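Local atomic coordinates of R.Ecl18kI (Enterobacter cloacae, PDB entry 2GB7), a protein that recognises the double-stranded DNA sequence 5'-CCNGG-3' as a type II restriction endonuclease and cleaves it before the first C. Residues F[131-137]-F[252-256]. The protein carries 1 engineered substitution. Numbering follows the deposited sequence.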
loop_
_atom_site.group_PDB
_atom_site.type_symbol
_atom_site.label_atom_id
_atom_site.label_comp_id
_atom_site.label_asym_id
_atom_site.label_seq_id
_atom_site.Cartn_x
_atom_site.Cartn_y
_atom_site.Cartn_z
ATOM N N LEU F 131 13.109 -20.625 -6.773
ATOM C CA LEU F 131 12.805 -21.062 -8.139
ATOM C C LEU F 131 13.997 -20.837 -9.069
ATOM O O LEU F 131 14.380 -21.719 -9.795
ATOM C CB LEU F 131 11.563 -20.324 -8.662
ATOM C CG LEU F 131 11.200 -20.511 -10.135
ATOM C CD1 LEU F 131 10.927 -21.978 -10.408
ATOM C CD2 LEU F 131 9.983 -19.680 -10.453
ATOM N N MET F 132 14.545 -19.620 -9.067
ATOM C CA MET F 132 15.714 -19.333 -9.915
ATOM C C MET F 132 16.918 -20.187 -9.516
ATOM O O MET F 132 17.600 -20.736 -10.387
ATOM C CB MET F 132 16.048 -17.840 -9.814
ATOM C CG MET F 132 14.907 -16.932 -10.226
ATOM S SD MET F 132 14.246 -17.258 -11.863
ATOM C CE MET F 132 15.492 -16.442 -12.837
ATOM N N MET F 133 17.139 -20.377 -8.204
ATOM C CA MET F 133 18.246 -21.246 -7.721
ATOM C C MET F 133 18.051 -22.689 -8.150
ATOM O O MET F 133 18.972 -23.334 -8.678
ATOM C CB MET F 133 18.378 -21.163 -6.211
ATOM C CG MET F 133 18.729 -19.765 -5.775
ATOM S SD MET F 133 18.836 -19.608 -3.997
ATOM C CE MET F 133 19.395 -17.886 -3.983
ATOM N N GLY F 134 16.832 -23.180 -7.985
ATOM C CA GLY F 134 16.496 -24.531 -8.428
ATOM C C GLY F 134 16.739 -24.706 -9.929
ATOM O O GLY F 134 17.186 -25.767 -10.397
ATOM N N ALA F 135 16.409 -23.666 -10.697
ATOM C CA ALA F 135 16.599 -23.662 -12.158
ATOM C C ALA F 135 18.084 -23.582 -12.561
ATOM O O ALA F 135 18.436 -23.771 -13.727
ATOM C CB ALA F 135 15.820 -22.519 -12.759
ATOM N N GLY F 136 18.931 -23.321 -11.565
ATOM C CA GLY F 136 20.380 -23.159 -11.695
ATOM C C GLY F 136 20.796 -21.853 -12.352
ATOM O O GLY F 136 21.917 -21.740 -12.880
ATOM N N ILE F 137 19.869 -20.905 -12.372
ATOM C CA ILE F 137 20.092 -19.641 -13.068
ATOM C C ILE F 137 20.820 -18.718 -12.096
ATOM O O ILE F 137 20.413 -18.609 -10.966
ATOM C CB ILE F 137 18.753 -19.063 -13.562
ATOM C CG1 ILE F 137 18.163 -19.981 -14.643
ATOM C CG2 ILE F 137 18.915 -17.629 -14.117
ATOM C CD1 ILE F 137 16.732 -19.655 -15.054
ATOM N N LEU F 252 10.833 -18.091 -17.270
ATOM C CA LEU F 252 11.948 -19.008 -17.007
ATOM C C LEU F 252 12.690 -19.403 -18.280
ATOM O O LEU F 252 13.917 -19.524 -18.293
ATOM C CB LEU F 252 11.472 -20.242 -16.256
ATOM C CG LEU F 252 11.573 -20.135 -14.736
ATOM C CD1 LEU F 252 13.043 -20.200 -14.288
ATOM C CD2 LEU F 252 10.923 -18.834 -14.138
ATOM N N GLN F 253 11.941 -19.575 -19.344
ATOM C CA GLN F 253 12.551 -19.898 -20.624
ATOM C C GLN F 253 13.464 -18.748 -21.058
ATOM O O GLN F 253 14.605 -18.969 -21.474
ATOM C CB GLN F 253 11.474 -20.148 -21.654
ATOM C CG GLN F 253 12.058 -20.638 -22.958
ATOM C CD GLN F 253 12.850 -21.950 -22.799
ATOM O OE1 GLN F 253 12.442 -22.860 -22.068
ATOM N NE2 GLN F 253 13.983 -22.049 -23.506
ATOM N N SER F 254 12.971 -17.519 -20.922
ATOM C CA SER F 254 13.781 -16.344 -21.271
ATOM C C SER F 254 15.012 -16.244 -20.365
ATOM O O SER F 254 16.119 -15.984 -20.839
ATOM C CB SER F 254 12.913 -15.086 -21.161
ATOM O OG SER F 254 11.926 -15.138 -22.185
ATOM N N ALA F 255 14.840 -16.518 -19.070
ATOM C CA ALA F 255 15.969 -16.420 -18.140
ATOM C C ALA F 255 17.019 -17.445 -18.471
ATOM O O ALA F 255 18.214 -17.158 -18.441
ATOM C CB ALA F 255 15.503 -16.596 -16.678
ATOM N N MET F 256 16.566 -18.639 -18.832
ATOM C CA MET F 256 17.472 -19.734 -19.113
ATOM C C MET F 256 18.243 -19.406 -20.377
ATOM O O MET F 256 19.467 -19.584 -20.425
ATOM C CB MET F 256 16.695 -21.028 -19.290
ATOM C CG MET F 256 17.588 -22.241 -19.453
ATOM S SD MET F 256 18.725 -22.522 -18.081
ATOM C CE MET F 256 19.874 -23.683 -18.843
#
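Residues 131-137, the C-terminal end of the long helix 102-134 and the turn that follows it, pack against residues 252-256 of helix 248-259 through apolar side chains. The end of the Leu252 side chain lies against four residues: its CD2 is 3.9 Å from Leu131 CD2, while its CD1 sits 3.9 Å from Ala135 CB, 4.0 Å from Met132 SD and 3.8 Å from Ile137 CD1. One turn on, the single methyl of Ala255 points toward the first segment, its CB meeting Ile137 CD1 at 3.7 Å and Met132 CE at 3.8 Å. Ile137 CG1 is also 4.3 Å from Met256 SD, and Ile137 CD1 3.9 Å from Met256 N.

A Schellman motif ends the first helix: Gly136 has positive phi, Gly136 N donates to Met133 O (2.9 Å), and Ile137 N bonds to Met132 O (3.0 Å). This reversal brings Ile137 round to the second helix, and Ile137 O is hydrogen-bonded to Tyr295 OH.

Phe45 and Leu46 of helix 42-47 extend the apolar cluster past Leu131, Ala135, Leu252 and Met256; Ile179 and Met177 of strand 177-181 abut Met132 and Ala255. Two helices of the PD-(D/E)XK nuclease fold are thus joined beside its sheet, about 15 Å from the nearest DNA atom; with no polar bond between the segments, they are held here by van der Waals packing and the burial of apolar side chains (281 Å² in all).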